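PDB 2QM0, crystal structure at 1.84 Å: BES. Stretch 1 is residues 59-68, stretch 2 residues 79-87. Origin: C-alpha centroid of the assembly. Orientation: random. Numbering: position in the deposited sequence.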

# COMPACT_ATOMS: atom_id res chain seq x y z
N PHE B 59 0.49 7.64 3.45
CA PHE B 59 -0.47 6.56 3.16
C PHE B 59 -1.47 6.85 2.02
O PHE B 59 -2.20 5.95 1.58
CB PHE B 59 -1.29 6.18 4.41
CG PHE B 59 -0.44 5.77 5.59
CD1 PHE B 59 0.38 4.65 5.52
CD2 PHE B 59 -0.46 6.52 6.77
CE1 PHE B 59 1.21 4.28 6.65
CE2 PHE B 59 0.30 6.19 7.86
CZ PHE B 59 1.12 5.07 7.83
N PHE B 60 -1.52 8.08 1.53
CA PHE B 60 -2.57 8.43 0.53
C PHE B 60 -2.51 7.52 -0.72
O PHE B 60 -3.54 7.01 -1.19
CB PHE B 60 -2.49 9.95 0.16
CG PHE B 60 -3.36 10.33 -1.04
CD1 PHE B 60 -4.71 10.66 -0.88
CD2 PHE B 60 -2.83 10.30 -2.33
CE1 PHE B 60 -5.52 10.99 -1.99
CE2 PHE B 60 -3.62 10.61 -3.45
CZ PHE B 60 -4.97 10.96 -3.27
N GLN B 61 -1.32 7.35 -1.29
CA GLN B 61 -1.24 6.65 -2.62
C GLN B 61 -1.59 5.16 -2.43
O GLN B 61 -2.29 4.57 -3.26
CB GLN B 61 0.13 6.80 -3.29
CG GLN B 61 0.52 8.23 -3.69
CD GLN B 61 -0.21 8.69 -4.95
OE1 GLN B 61 -0.78 7.86 -5.66
NE2 GLN B 61 -0.23 9.99 -5.21
N THR B 62 -1.18 4.59 -1.29
CA THR B 62 -1.57 3.21 -0.94
C THR B 62 -3.09 3.03 -0.88
O THR B 62 -3.65 2.07 -1.46
CB THR B 62 -0.84 2.81 0.38
OG1 THR B 62 0.56 2.75 0.08
CG2 THR B 62 -1.27 1.45 0.87
N PHE B 63 -3.78 3.96 -0.20
CA PHE B 63 -5.23 3.92 -0.18
C PHE B 63 -5.78 4.11 -1.56
O PHE B 63 -6.67 3.34 -2.00
CB PHE B 63 -5.79 4.99 0.79
CG PHE B 63 -5.96 4.48 2.20
CD1 PHE B 63 -4.88 4.46 3.09
CD2 PHE B 63 -7.19 3.99 2.62
CE1 PHE B 63 -5.02 3.98 4.43
CE2 PHE B 63 -7.35 3.49 3.92
CZ PHE B 63 -6.25 3.50 4.83
N HIS B 64 -5.29 5.15 -2.24
CA HIS B 64 -5.75 5.46 -3.61
C HIS B 64 -5.64 4.21 -4.51
O HIS B 64 -6.64 3.79 -5.15
CB HIS B 64 -4.93 6.61 -4.19
CG HIS B 64 -5.08 6.75 -5.68
ND1 HIS B 64 -6.21 7.26 -6.28
CD2 HIS B 64 -4.24 6.41 -6.70
CE1 HIS B 64 -6.07 7.24 -7.60
NE2 HIS B 64 -4.88 6.73 -7.88
N GLU B 65 -4.45 3.58 -4.53
CA GLU B 65 -4.19 2.45 -5.48
C GLU B 65 -5.09 1.25 -5.20
O GLU B 65 -5.66 0.65 -6.11
CB GLU B 65 -2.68 2.03 -5.53
CG GLU B 65 -1.81 2.98 -6.41
CD GLU B 65 -0.40 2.45 -6.68
OE1 GLU B 65 0.01 1.45 -6.07
OE2 GLU B 65 0.31 3.04 -7.53
N ALA B 66 -5.23 0.90 -3.93
CA ALA B 66 -6.06 -0.23 -3.51
C ALA B 66 -7.54 -0.01 -3.84
O ALA B 66 -8.20 -0.92 -4.35
CB ALA B 66 -5.90 -0.50 -2.02
N VAL B 67 -8.06 1.18 -3.55
CA VAL B 67 -9.47 1.48 -3.88
C VAL B 67 -9.67 1.43 -5.39
O VAL B 67 -10.65 0.82 -5.88
CB VAL B 67 -9.98 2.84 -3.27
CG1 VAL B 67 -11.37 3.23 -3.86
CG2 VAL B 67 -10.12 2.74 -1.73
N LYS B 68 -8.74 2.03 -6.13
CA LYS B 68 -8.85 2.11 -7.60
C LYS B 68 -8.93 0.70 -8.21
O LYS B 68 -9.78 0.45 -9.08
CB LYS B 68 -7.69 2.93 -8.17
CG LYS B 68 -7.63 3.00 -9.70
CD LYS B 68 -6.58 4.04 -10.16
CE LYS B 68 -6.69 4.31 -11.67
NZ LYS B 68 -5.85 5.52 -12.03
N VAL B 79 -15.17 -3.98 -1.80
CA VAL B 79 -14.66 -2.63 -1.62
C VAL B 79 -15.47 -1.65 -2.47
O VAL B 79 -15.52 -1.78 -3.69
CB VAL B 79 -13.14 -2.53 -1.95
CG1 VAL B 79 -12.63 -1.10 -1.75
CG2 VAL B 79 -12.35 -3.51 -1.04
N SER B 80 -16.12 -0.69 -1.80
CA SER B 80 -16.90 0.36 -2.46
C SER B 80 -15.97 1.43 -2.99
O SER B 80 -14.97 1.78 -2.31
CB SER B 80 -17.87 1.05 -1.47
OG SER B 80 -18.72 0.13 -0.83
N PRO B 81 -16.29 1.99 -4.18
CA PRO B 81 -15.54 3.18 -4.62
C PRO B 81 -15.69 4.31 -3.59
O PRO B 81 -16.80 4.57 -3.11
CB PRO B 81 -16.20 3.55 -5.96
CG PRO B 81 -16.94 2.32 -6.42
CD PRO B 81 -17.33 1.58 -5.15
N ALA B 82 -14.59 4.95 -3.20
CA ALA B 82 -14.63 6.00 -2.17
C ALA B 82 -13.67 7.10 -2.57
O ALA B 82 -12.66 6.81 -3.21
CB ALA B 82 -14.22 5.45 -0.80
N ILE B 83 -14.01 8.34 -2.22
CA ILE B 83 -13.08 9.48 -2.30
C ILE B 83 -12.03 9.32 -1.19
O ILE B 83 -12.35 9.00 -0.03
CB ILE B 83 -13.83 10.84 -2.20
CG1 ILE B 83 -14.51 11.15 -3.55
CG2 ILE B 83 -12.92 11.97 -1.75
CD1 ILE B 83 -15.29 12.43 -3.55
N ILE B 84 -10.77 9.48 -1.54
CA ILE B 84 -9.72 9.48 -0.50
C ILE B 84 -9.24 10.91 -0.25
O ILE B 84 -8.88 11.59 -1.19
CB ILE B 84 -8.51 8.58 -0.91
CG1 ILE B 84 -8.96 7.16 -1.41
CG2 ILE B 84 -7.48 8.52 0.25
CD1 ILE B 84 -9.64 6.30 -0.35
N VAL B 85 -9.20 11.33 1.02
CA VAL B 85 -8.66 12.61 1.42
C VAL B 85 -7.44 12.37 2.33
O VAL B 85 -7.59 11.93 3.48
CB VAL B 85 -9.72 13.43 2.16
CG1 VAL B 85 -9.22 14.84 2.47
CG2 VAL B 85 -11.05 13.48 1.37
N GLY B 86 -6.24 12.60 1.79
CA GLY B 86 -5.02 12.50 2.57
C GLY B 86 -4.82 13.82 3.28
O GLY B 86 -4.76 14.88 2.63
N VAL B 87 -4.74 13.76 4.61
CA VAL B 87 -4.63 14.98 5.39
C VAL B 87 -3.16 15.03 5.73
O VAL B 87 -2.71 14.35 6.64
CB VAL B 87 -5.51 14.96 6.70
CG1 VAL B 87 -5.32 16.26 7.49
CG2 VAL B 87 -6.99 14.64 6.42

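Helix 59-68 of BES packs against strand 83-87 and the loop leading into it; the two axes run nearly antiparallel (173°) and approach to 8.4 Å. No hydrogen bond crosses between the stretches, so the 370 Å² they bury is held by van der Waals contact. From Phe63 onward the helix spends its amides on itself, as in His64 N to Phe60 O (2.8 Å) and Val67 N to Phe63 O (3.0 Å), and it presents Phe60, Phe63 and Val67 to the strand. On the strand, alternation turns Ile84 toward the helix and Ile83 and Val85 away.

Ile84 is the centre of the contact. With chi1 and chi2 both m, Ile84 CG2 lies 3.7 Å from Phe60 CD1 and Ile84 CD1 3.8 Å from Val67 CG2, while Phe63 CB is near both, at 4.0 and 4.2 Å respectively. Ile84 CG1 passes 4.2 Å from His64 CA.

Phe60, chi1 t and chi2 86°, lays its ring along the strand backbone. Phe60 CE1 stands 3.5 Å from Ile84 O, which sits at the ring edge near its plane, where the weakly positive ring hydrogens suit a carbonyl oxygen; Phe60 CD1 is 3.6 Å from Gly86 N. Glycine permits this closeness: Phe60 and Gly86 bring their CA atoms to 5.2 Å, and an ideal CB on Gly86 would lie 3.0 Å from Phe60 CB, a clash.

Phe63 starts toward the strand, but its chi1 of -91°, between wells, carries the ring end away, leaving CB closest to Ile84 and the ring's near side still beside it. His64, chi1 t, also leads its imidazole away, and ND1 is hydrogen-bonded elsewhere in the structure. Val67, chi1 t, divides its methyls: CG2 meets Ile84, whereas CG1 covers the loop backbone, 3.7 Å from Ala82 N and 4.2 Å from Pro81 CA.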